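Local atomic coordinates of outer membrane protein Omp121 (Bacteroides thetaiotaomicron, PDB entry 5FQ8), a protein that probably imports nutrients across the bacterial outer membrane as a TonB-dependent receptor, working through a plugged beta-barrel that carries bound metal ions. Residues 175-181 against 978-984; 764-769 against 893-899; 779-785 against 874-878; 910-916 against 929-934. One frame throughout, in Å; residues are numbered along the deposited sequence.

Interaction 1: 175-181 against 978-984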
# COMPACT_ATOMS: atom_id res chain seq x y z
N VAL B 175 2.36 -24.33 -48.86
CA VAL B 175 1.68 -24.62 -47.60
C VAL B 175 1.17 -23.38 -46.88
O VAL B 175 0.22 -23.49 -46.09
CB VAL B 175 2.59 -25.43 -46.66
CG1 VAL B 175 3.04 -26.70 -47.32
CG2 VAL B 175 3.76 -24.60 -46.25
N GLY B 176 1.76 -22.22 -47.11
CA GLY B 176 1.24 -20.99 -46.56
C GLY B 176 1.86 -20.57 -45.24
O GLY B 176 1.18 -20.01 -44.38
N ILE B 177 3.15 -20.81 -45.08
CA ILE B 177 3.89 -20.46 -43.88
C ILE B 177 4.93 -19.43 -44.25
O ILE B 177 5.80 -19.70 -45.08
CB ILE B 177 4.56 -21.69 -43.24
CG1 ILE B 177 3.54 -22.75 -42.87
CG2 ILE B 177 5.35 -21.27 -42.02
CD1 ILE B 177 4.17 -24.02 -42.37
N GLU B 178 4.87 -18.27 -43.61
CA GLU B 178 5.87 -17.22 -43.76
C GLU B 178 6.56 -16.98 -42.43
O GLU B 178 5.90 -16.71 -41.43
CB GLU B 178 5.22 -15.93 -44.24
CG GLU B 178 6.19 -14.79 -44.40
CD GLU B 178 5.50 -13.53 -44.80
OE1 GLU B 178 4.33 -13.61 -45.21
OE2 GLU B 178 6.14 -12.45 -44.71
N TYR B 179 7.88 -17.07 -42.43
CA TYR B 179 8.69 -16.80 -41.25
C TYR B 179 9.52 -15.54 -41.47
O TYR B 179 10.05 -15.34 -42.56
CB TYR B 179 9.60 -17.96 -40.95
CG TYR B 179 10.68 -17.67 -39.93
CD1 TYR B 179 10.36 -17.48 -38.60
CD2 TYR B 179 12.01 -17.65 -40.29
CE1 TYR B 179 11.34 -17.24 -37.66
CE2 TYR B 179 12.99 -17.42 -39.37
CZ TYR B 179 12.66 -17.22 -38.05
OH TYR B 179 13.64 -16.98 -37.13
N ASN B 180 9.60 -14.70 -40.45
CA ASN B 180 10.53 -13.57 -40.43
C ASN B 180 11.38 -13.68 -39.18
O ASN B 180 10.83 -13.74 -38.07
CB ASN B 180 9.80 -12.23 -40.46
CG ASN B 180 9.14 -11.96 -41.78
OD1 ASN B 180 9.75 -11.44 -42.70
ND2 ASN B 180 7.87 -12.32 -41.88
N GLY B 181 12.69 -13.71 -39.34
CA GLY B 181 13.59 -13.81 -38.22
C GLY B 181 14.57 -12.66 -38.25
O GLY B 181 15.22 -12.44 -39.26
N PHE B 978 19.57 -7.06 -39.28
CA PHE B 978 19.29 -7.97 -40.38
C PHE B 978 17.95 -8.64 -40.17
O PHE B 978 17.46 -8.76 -39.06
CB PHE B 978 20.37 -9.04 -40.51
CG PHE B 978 21.69 -8.51 -40.94
CD1 PHE B 978 21.85 -7.99 -42.21
CD2 PHE B 978 22.77 -8.54 -40.10
CE1 PHE B 978 23.06 -7.49 -42.63
CE2 PHE B 978 23.99 -8.04 -40.50
CZ PHE B 978 24.13 -7.51 -41.77
N ASN B 979 17.35 -9.10 -41.27
CA ASN B 979 16.08 -9.81 -41.23
C ASN B 979 16.07 -10.87 -42.31
O ASN B 979 16.45 -10.60 -43.45
CB ASN B 979 14.89 -8.88 -41.44
CG ASN B 979 13.56 -9.62 -41.40
OD1 ASN B 979 13.30 -10.40 -40.50
ND2 ASN B 979 12.71 -9.37 -42.38
N LEU B 980 15.64 -12.08 -41.96
CA LEU B 980 15.51 -13.18 -42.90
C LEU B 980 14.03 -13.48 -43.07
O LEU B 980 13.31 -13.64 -42.09
CB LEU B 980 16.27 -14.40 -42.40
CG LEU B 980 16.19 -15.65 -43.24
CD1 LEU B 980 16.37 -15.28 -44.67
CD2 LEU B 980 17.25 -16.65 -42.83
N MET B 981 13.58 -13.54 -44.32
CA MET B 981 12.20 -13.89 -44.63
C MET B 981 12.20 -15.17 -45.44
O MET B 981 13.04 -15.37 -46.30
CB MET B 981 11.53 -12.79 -45.40
CG MET B 981 10.07 -12.99 -45.58
SD MET B 981 9.64 -13.68 -47.15
CE MET B 981 8.21 -12.70 -47.54
N VAL B 982 11.27 -16.06 -45.12
CA VAL B 982 11.27 -17.42 -45.65
C VAL B 982 9.84 -17.85 -45.90
O VAL B 982 9.13 -18.18 -44.96
CB VAL B 982 11.95 -18.39 -44.67
CG1 VAL B 982 11.92 -19.77 -45.21
CG2 VAL B 982 13.37 -17.98 -44.37
N LYS B 983 9.40 -17.84 -47.15
CA LYS B 983 8.06 -18.31 -47.45
C LYS B 983 8.07 -19.81 -47.67
O LYS B 983 8.98 -20.35 -48.30
CB LYS B 983 7.49 -17.60 -48.67
CG LYS B 983 6.40 -16.58 -48.36
CD LYS B 983 5.65 -16.15 -49.62
CE LYS B 983 4.51 -15.17 -49.32
NZ LYS B 983 5.00 -13.82 -48.91
N PHE B 984 7.07 -20.49 -47.11
CA PHE B 984 6.87 -21.91 -47.33
C PHE B 984 5.54 -22.09 -48.03
O PHE B 984 5.26 -23.13 -48.60
CB PHE B 984 6.86 -22.70 -46.03
CG PHE B 984 8.18 -22.83 -45.36
CD1 PHE B 984 9.04 -23.85 -45.69
CD2 PHE B 984 8.54 -21.97 -44.35
CE1 PHE B 984 10.24 -23.99 -45.05
CE2 PHE B 984 9.74 -22.11 -43.71
CZ PHE B 984 10.59 -23.12 -44.05
OXT PHE B 984 4.72 -21.18 -47.98
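The Phe984 ring presents its edge to Ile177, whose carbonyl O lies in the ring plane, 3.6 Å from Phe984 CD2. The Tyr179 ring meets Val982 at its edge, CD2 lying 4.3 Å from Val982 CG2, while one face sits over Gly181 N near the rim. Tyr179, its CG turned opposite the backbone N (chi1 168°), leans forward along its own strand over Gly181, and its hydroxyl is bonded to Asn257 of strand 252-264. These pairs belong to the seam of a TonB-dependent receptor barrel: strand 177-188, the first of its wall, closes antiparallel on the last, strand 973-983. Tyr179 and Val982 exchange backbone hydrogen bonds, as do Gly181 and Leu980, with Gly181 N to Leu980 O at 2.8 Å. On the face bearing Glu178, Asn180, Met981 and Lys983, the extended Glu178 chain obliquely crosses its pair Lys983 and the diagonal Met981. Its OE1 makes a long salt bridge with Lys983 NZ at 3.8 Å, while OE2 takes a weak bond from Asn180 ND2 and lies 3.5 Å from Met981 CE. Beyond the paired strands the terminal carboxylate is divided: Phe984 O accepts from Val175 N at 3.1 Å, and OXT from Gly176 N at 3.3 Å.

Interaction 2: 764-769 against 893-899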
# COMPACT_ATOMS: atom_id res chain seq x y z
N PHE B 764 5.85 29.24 -24.94
CA PHE B 764 6.80 29.15 -23.83
C PHE B 764 7.07 30.52 -23.25
O PHE B 764 7.22 31.49 -24.00
CB PHE B 764 8.13 28.56 -24.26
CG PHE B 764 8.15 27.08 -24.32
CD1 PHE B 764 8.52 26.35 -23.22
CD2 PHE B 764 7.84 26.43 -25.48
CE1 PHE B 764 8.57 24.99 -23.27
CE2 PHE B 764 7.90 25.09 -25.56
CZ PHE B 764 8.26 24.35 -24.44
N LYS B 765 7.16 30.59 -21.93
CA LYS B 765 7.69 31.74 -21.20
C LYS B 765 8.86 31.28 -20.36
O LYS B 765 8.85 30.18 -19.81
CB LYS B 765 6.63 32.37 -20.32
CG LYS B 765 5.51 33.05 -21.06
CD LYS B 765 4.58 33.71 -20.10
CE LYS B 765 3.48 34.45 -20.81
NZ LYS B 765 2.59 35.14 -19.83
N ALA B 766 9.89 32.11 -20.26
CA ALA B 766 11.08 31.75 -19.51
C ALA B 766 11.80 33.02 -19.10
O ALA B 766 11.59 34.08 -19.67
CB ALA B 766 11.98 30.84 -20.34
N GLN B 767 12.66 32.90 -18.09
CA GLN B 767 13.31 34.08 -17.54
C GLN B 767 14.41 34.57 -18.48
O GLN B 767 15.32 33.81 -18.83
CB GLN B 767 13.85 33.84 -16.13
CG GLN B 767 14.92 32.80 -15.97
CD GLN B 767 15.90 33.12 -14.87
OE1 GLN B 767 15.69 34.05 -14.11
NE2 GLN B 767 16.98 32.37 -14.78
N VAL B 768 14.31 35.82 -18.88
CA VAL B 768 15.31 36.51 -19.68
C VAL B 768 15.91 37.60 -18.82
O VAL B 768 15.36 37.96 -17.78
CB VAL B 768 14.70 37.09 -20.97
CG1 VAL B 768 13.77 38.22 -20.63
CG2 VAL B 768 15.79 37.52 -21.97
N ALA B 769 17.06 38.11 -19.24
CA ALA B 769 17.69 39.15 -18.45
C ALA B 769 17.13 40.52 -18.81
O ALA B 769 16.54 40.73 -19.86
CB ALA B 769 19.19 39.15 -18.64
N ASP B 893 21.43 34.52 -21.28
CA ASP B 893 20.09 34.12 -21.66
C ASP B 893 19.24 33.71 -20.47
O ASP B 893 18.01 33.65 -20.60
CB ASP B 893 20.17 32.94 -22.63
CG ASP B 893 20.32 33.37 -24.05
OD1 ASP B 893 19.80 34.44 -24.41
OD2 ASP B 893 20.96 32.61 -24.80
N MET B 894 19.86 33.43 -19.33
CA MET B 894 19.19 33.02 -18.08
C MET B 894 18.40 31.74 -18.36
O MET B 894 18.90 30.83 -19.03
CB MET B 894 18.36 34.15 -17.51
CG MET B 894 19.13 35.44 -17.35
SD MET B 894 18.62 36.47 -15.99
CE MET B 894 19.85 36.03 -14.80
N GLY B 895 17.18 31.63 -17.86
CA GLY B 895 16.44 30.40 -18.02
C GLY B 895 16.14 30.07 -19.47
O GLY B 895 16.17 28.90 -19.87
N SER B 896 15.85 31.08 -20.28
CA SER B 896 15.52 30.84 -21.67
C SER B 896 16.63 30.13 -22.42
O SER B 896 16.37 29.51 -23.46
CB SER B 896 15.21 32.16 -22.34
OG SER B 896 16.36 32.96 -22.29
N CYS B 897 17.86 30.18 -21.91
CA CYS B 897 18.96 29.45 -22.53
C CYS B 897 18.62 27.99 -22.74
O CYS B 897 19.14 27.36 -23.66
CB CYS B 897 20.21 29.56 -21.67
SG CYS B 897 21.56 28.51 -22.14
N PHE B 898 17.74 27.45 -21.91
CA PHE B 898 17.51 26.02 -21.91
C PHE B 898 16.27 25.63 -22.67
O PHE B 898 15.93 24.45 -22.70
CB PHE B 898 17.45 25.52 -20.48
CG PHE B 898 18.68 25.84 -19.69
CD1 PHE B 898 19.90 25.34 -20.06
CD2 PHE B 898 18.60 26.66 -18.59
CE1 PHE B 898 21.03 25.64 -19.35
CE2 PHE B 898 19.72 26.96 -17.87
CZ PHE B 898 20.94 26.46 -18.25
N LEU B 899 15.60 26.58 -23.30
CA LEU B 899 14.74 26.26 -24.43
C LEU B 899 15.61 26.07 -25.66
O LEU B 899 16.39 26.96 -26.02
CB LEU B 899 13.71 27.35 -24.64
CG LEU B 899 12.68 27.40 -23.53
CD1 LEU B 899 11.86 28.63 -23.64
CD2 LEU B 899 11.81 26.19 -23.62
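Leu899 lays its CD2 methyl over one face of the Phe764 ring, a CH-pi contact 3.7 Å from the ring centroid. The contact sets the 3-10 segment 893-898, and Leu899 just after it, against strand 763-766, an inner strand of a small antiparallel sheet. Apolar packing is dense at this end. Phe764 CG stands anti to its carbonyl carbon (chi1 -82°), which turns the ring down to the leucine, and Leu899 CD1 lies 4.0 Å from Ala766 CB. Ala766 CB in turn rests 3.8 Å from Ser896 CA. Val828 of strand 828-831 touches both Phe764 and Leu899. With a serine in place of Phe764, the Leu899 methyl would probably lose the surface it lies on, opening a gap between strand 763-766 and Leu899. Toward Asp893 the contact thins out: that side chain is on the surface, and both it and Val768 point away from the opposite segment. Here the Gln767 side chain lies against Met894 and Gly895, and Met894 SD comes 3.8 Å from Ala769 CB. Ser896 N donates to Gln767 O at 3.1 Å with an N-H...O angle of 161°, the donor tilted 32° from the carbonyl plane.

Interaction 3: 779-785 against 874-878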
# COMPACT_ATOMS: atom_id res chain seq x y z
N VAL B 779 23.42 44.08 -15.67
CA VAL B 779 24.08 43.15 -14.78
C VAL B 779 24.23 43.80 -13.41
O VAL B 779 24.03 44.99 -13.23
CB VAL B 779 25.44 42.70 -15.31
CG1 VAL B 779 25.26 41.88 -16.55
CG2 VAL B 779 26.26 43.89 -15.59
N ASN B 780 24.59 42.97 -12.44
CA ASN B 780 24.65 43.36 -11.04
C ASN B 780 25.96 44.06 -10.78
O ASN B 780 27.02 43.56 -11.16
CB ASN B 780 24.50 42.11 -10.16
CG ASN B 780 24.75 42.39 -8.70
OD1 ASN B 780 25.89 42.50 -8.26
ND2 ASN B 780 23.67 42.44 -7.92
N SER B 781 25.89 45.20 -10.11
CA SER B 781 27.06 46.04 -9.91
C SER B 781 28.18 45.30 -9.20
O SER B 781 29.35 45.61 -9.40
CB SER B 781 26.66 47.27 -9.11
OG SER B 781 25.34 47.66 -9.44
N SER B 782 27.85 44.31 -8.38
CA SER B 782 28.84 43.70 -7.52
C SER B 782 29.32 42.35 -8.00
O SER B 782 30.50 42.03 -7.85
CB SER B 782 28.29 43.57 -6.10
OG SER B 782 29.31 43.16 -5.21
N THR B 783 28.44 41.54 -8.59
CA THR B 783 28.80 40.21 -9.03
C THR B 783 29.14 40.11 -10.50
O THR B 783 29.92 39.24 -10.89
CB THR B 783 27.67 39.22 -8.74
OG1 THR B 783 26.46 39.72 -9.32
CG2 THR B 783 27.50 39.06 -7.26
N GLY B 784 28.56 40.97 -11.33
CA GLY B 784 28.73 40.88 -12.76
C GLY B 784 27.66 40.09 -13.46
O GLY B 784 27.55 40.19 -14.68
N LEU B 785 26.86 39.33 -12.74
CA LEU B 785 25.91 38.40 -13.32
C LEU B 785 24.67 39.14 -13.81
O LEU B 785 24.36 40.22 -13.33
CB LEU B 785 25.50 37.36 -12.30
CG LEU B 785 26.67 36.65 -11.63
CD1 LEU B 785 26.19 35.91 -10.42
CD2 LEU B 785 27.25 35.71 -12.63
N ASN B 874 29.03 48.89 -17.50
CA ASN B 874 29.37 48.00 -16.42
C ASN B 874 30.87 47.77 -16.37
O ASN B 874 31.49 47.41 -17.37
CB ASN B 874 28.66 46.67 -16.57
CG ASN B 874 29.23 45.63 -15.68
OD1 ASN B 874 29.46 45.87 -14.50
ND2 ASN B 874 29.52 44.46 -16.23
N THR B 875 31.44 47.94 -15.19
CA THR B 875 32.85 47.73 -14.96
C THR B 875 33.15 46.44 -14.23
O THR B 875 34.32 46.08 -14.08
CB THR B 875 33.39 48.91 -14.15
OG1 THR B 875 32.86 50.10 -14.72
CG2 THR B 875 34.87 48.98 -14.21
N THR B 876 32.12 45.72 -13.78
CA THR B 876 32.35 44.60 -12.88
C THR B 876 32.56 43.33 -13.68
O THR B 876 31.69 42.96 -14.47
CB THR B 876 31.20 44.42 -11.93
OG1 THR B 876 30.88 45.66 -11.31
CG2 THR B 876 31.62 43.47 -10.87
N PRO B 877 33.68 42.64 -13.51
CA PRO B 877 33.84 41.33 -14.12
C PRO B 877 33.11 40.26 -13.34
O PRO B 877 32.84 40.39 -12.15
CB PRO B 877 35.35 41.11 -14.06
CG PRO B 877 35.76 41.83 -12.84
CD PRO B 877 34.89 43.06 -12.78
N ILE B 878 32.76 39.20 -14.06
CA ILE B 878 32.37 37.96 -13.41
C ILE B 878 33.65 37.24 -13.05
O ILE B 878 34.45 36.90 -13.92
CB ILE B 878 31.49 37.10 -14.33
CG1 ILE B 878 30.21 37.83 -14.69
CG2 ILE B 878 31.17 35.83 -13.66
CD1 ILE B 878 29.38 37.07 -15.69
O HOH W 1 29.58 40.99 -16.28
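Gly784 meets Ile878 with bare backbone, at a phi of 93° and with Ile878 CG1 3.6 Å from its carbonyl O; a beta carbon on the glycine would run into both that branch and Pro877 O. Each partner is a loop shaped from within by an asparagine. Asn780 OD1 accepts from Ser782 N and from Thr783 N, both at 2.7 Å, the first donor standing above the amide's carbonyl plane; this combines an Asx turn with the longer Asx motif. Across the contact Asn874 folds a second Asx turn, taking Thr876 N at 2.8 Å on OD1 and returning ND2 to Thr876 O at 3.2 Å, so that both ends of the amide are used. Thr876 joins the two loops: its OG1 donates to Ser781 O, though at a modelled length too short to trust, and its CG2 methyl lies 3.5 Å from Ser782 O. A water donates to Gly784 O at 2.7 Å and only weakly to Thr876 O. The chain of another protein packs an aromatic side chain on Thr875 and Pro877. Leu785 and Ile878 cross at about a right angle and both rest on Tyr886 of helix 880-889, whereas Val779 and Asn874 lie against strand 859-865.

Interaction 4: 910-916 against 929-934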
# COMPACT_ATOMS: atom_id res chain seq x y z
N VAL B 910 17.16 3.33 -43.57
CA VAL B 910 17.75 2.78 -44.80
C VAL B 910 17.53 1.28 -44.81
O VAL B 910 17.93 0.58 -43.88
CB VAL B 910 19.26 3.10 -44.90
CG1 VAL B 910 19.86 2.39 -46.09
CG2 VAL B 910 19.47 4.58 -45.01
N VAL B 911 16.92 0.76 -45.88
CA VAL B 911 16.61 -0.67 -45.99
C VAL B 911 17.23 -1.23 -47.27
O VAL B 911 16.89 -0.79 -48.37
CB VAL B 911 15.09 -0.92 -45.99
CG1 VAL B 911 14.84 -2.37 -45.78
CG2 VAL B 911 14.43 -0.12 -44.93
N LEU B 912 18.09 -2.23 -47.12
CA LEU B 912 18.70 -2.93 -48.25
C LEU B 912 18.14 -4.34 -48.31
O LEU B 912 18.44 -5.18 -47.46
CB LEU B 912 20.22 -2.96 -48.11
CG LEU B 912 20.97 -3.72 -49.20
CD1 LEU B 912 20.59 -3.16 -50.51
CD2 LEU B 912 22.46 -3.66 -49.04
N GLY B 913 17.33 -4.61 -49.31
CA GLY B 913 16.66 -5.90 -49.44
C GLY B 913 17.18 -6.70 -50.62
O GLY B 913 17.41 -6.15 -51.70
N TRP B 914 17.35 -8.00 -50.41
CA TRP B 914 17.73 -8.93 -51.47
C TRP B 914 16.74 -10.09 -51.56
O TRP B 914 16.84 -11.05 -50.81
CB TRP B 914 19.14 -9.47 -51.27
CG TRP B 914 19.53 -10.38 -52.37
CD1 TRP B 914 18.97 -10.45 -53.61
CD2 TRP B 914 20.56 -11.36 -52.34
NE1 TRP B 914 19.59 -11.41 -54.35
CE2 TRP B 914 20.57 -11.99 -53.60
CE3 TRP B 914 21.47 -11.78 -51.37
CZ2 TRP B 914 21.46 -13.01 -53.91
CZ3 TRP B 914 22.36 -12.79 -51.69
CH2 TRP B 914 22.35 -13.39 -52.94
N ASP B 915 15.81 -10.01 -52.51
CA ASP B 915 14.93 -11.12 -52.83
C ASP B 915 15.69 -12.14 -53.67
O ASP B 915 16.15 -11.82 -54.76
CB ASP B 915 13.71 -10.60 -53.59
CG ASP B 915 12.41 -11.06 -53.01
OD1 ASP B 915 12.30 -12.26 -52.67
OD2 ASP B 915 11.49 -10.21 -52.90
N LEU B 916 15.83 -13.37 -53.17
CA LEU B 916 16.61 -14.37 -53.90
C LEU B 916 15.87 -14.82 -55.16
O LEU B 916 14.64 -14.95 -55.15
CB LEU B 916 16.90 -15.60 -53.03
CG LEU B 916 17.74 -15.46 -51.77
CD1 LEU B 916 18.25 -16.81 -51.38
CD2 LEU B 916 18.89 -14.52 -51.98
N VAL B 929 12.70 -16.26 -50.59
CA VAL B 929 13.68 -15.96 -49.56
C VAL B 929 14.16 -14.54 -49.79
O VAL B 929 14.64 -14.22 -50.88
CB VAL B 929 14.88 -16.92 -49.58
CG1 VAL B 929 15.95 -16.39 -48.66
CG2 VAL B 929 14.48 -18.29 -49.14
N LYS B 930 14.04 -13.68 -48.78
CA LYS B 930 14.54 -12.31 -48.86
C LYS B 930 15.38 -12.03 -47.63
O LYS B 930 14.87 -11.97 -46.52
CB LYS B 930 13.40 -11.29 -48.97
CG LYS B 930 13.92 -9.87 -49.07
CD LYS B 930 12.83 -8.81 -49.05
CE LYS B 930 12.22 -8.60 -50.40
NZ LYS B 930 11.65 -7.24 -50.55
N VAL B 931 16.67 -11.88 -47.83
CA VAL B 931 17.53 -11.32 -46.79
C VAL B 931 17.40 -9.81 -46.84
O VAL B 931 17.09 -9.23 -47.88
CB VAL B 931 18.98 -11.79 -46.98
CG1 VAL B 931 19.89 -11.16 -45.97
CG2 VAL B 931 19.06 -13.27 -46.83
N SER B 932 17.59 -9.16 -45.69
CA SER B 932 17.36 -7.72 -45.58
C SER B 932 18.30 -7.16 -44.53
O SER B 932 18.36 -7.67 -43.42
CB SER B 932 15.92 -7.43 -45.19
OG SER B 932 15.62 -6.07 -45.42
N ALA B 933 19.01 -6.10 -44.88
CA ALA B 933 19.76 -5.32 -43.91
C ALA B 933 19.08 -3.97 -43.79
O ALA B 933 18.55 -3.45 -44.76
CB ALA B 933 21.21 -5.14 -44.33
N TYR B 934 19.05 -3.43 -42.58
CA TYR B 934 18.38 -2.16 -42.38
C TYR B 934 19.07 -1.37 -41.29
O TYR B 934 19.93 -1.89 -40.57
CB TYR B 934 16.90 -2.35 -42.07
CG TYR B 934 16.65 -3.12 -40.80
CD1 TYR B 934 16.88 -4.49 -40.74
CD2 TYR B 934 16.15 -2.49 -39.69
CE1 TYR B 934 16.64 -5.20 -39.60
CE2 TYR B 934 15.91 -3.19 -38.55
CZ TYR B 934 16.15 -4.54 -38.50
OH TYR B 934 15.90 -5.24 -37.33
O HOH W 2 12.58 -15.46 -53.53
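Leu916 N donates to Val929 O at 2.7 Å, an almost straight bond (172°) that approaches nearly along the C=O axis. Beside it a water joins the same two residues, donating to Leu916 O at 2.7 Å and accepting from Val929 N at 3.0 Å, with a weak further bond to Asp915 OD1. The two side chains run side by side, Leu916 CD1 lying 3.6 Å from Val929 CG1. This is the end of a beta hairpin in the barrel wall, where strands 899-915 and 928-941 run antiparallel at 165° and exchange backbone bonds at Leu912 with Ala933 and at Trp914 with Val931, one of the latter weak. Leu912, Trp914, Val931 and Ala933 share an apolar face, and a bound detergent near Ala933 is consistent with that face meeting lipid. Leu916 also bends its CD2 over the centre of the Trp914 indole, 3.4 Å above the plane. On the other face Asp915 and Lys930 cross obliquely; the lysine is bent at chi3 (-83°), which brings CE 3.1 Å from Asp915 OD2 and leaves NZ in a long salt bridge at 3.8 Å. Replacing Asp915 by an alanine would probably leave the Lys930 ammonium without this mate and its bent chain freer to turn. Further along that face Tyr934 sends its hydroxyl to Gln184. The face of Asp915, Lys930, Ser932 and Tyr934, where Tyr934 touches Arg56 of the plug domain, probably looks into the barrel, consistent with an outer-membrane wall that is apolar outside and more polar within.

Interactions 1 and 4 are neighbouring parts of one barrel wall, their centres about 12 Å apart. Strand 973-983 lies between strands 177-188 and 928-941, and probable hydrogen bonds carry the pairing across: Asn979 N to Ser932 O at 2.8 Å and Met981 N to Lys930 O at 3.0 Å. Interactions 2 and 3 lie together on the opposite side of the chain's centre from interaction 1. Their centres are about 20 Å apart and their nearest atoms about 6 Å, without touching; helix 880-889 lies in the chain between 874-878 and 893-899. Interactions 1 and 3 are about 70 Å apart between centres. None of the four lies at the calcium, magnesium or lipid-ligand sites.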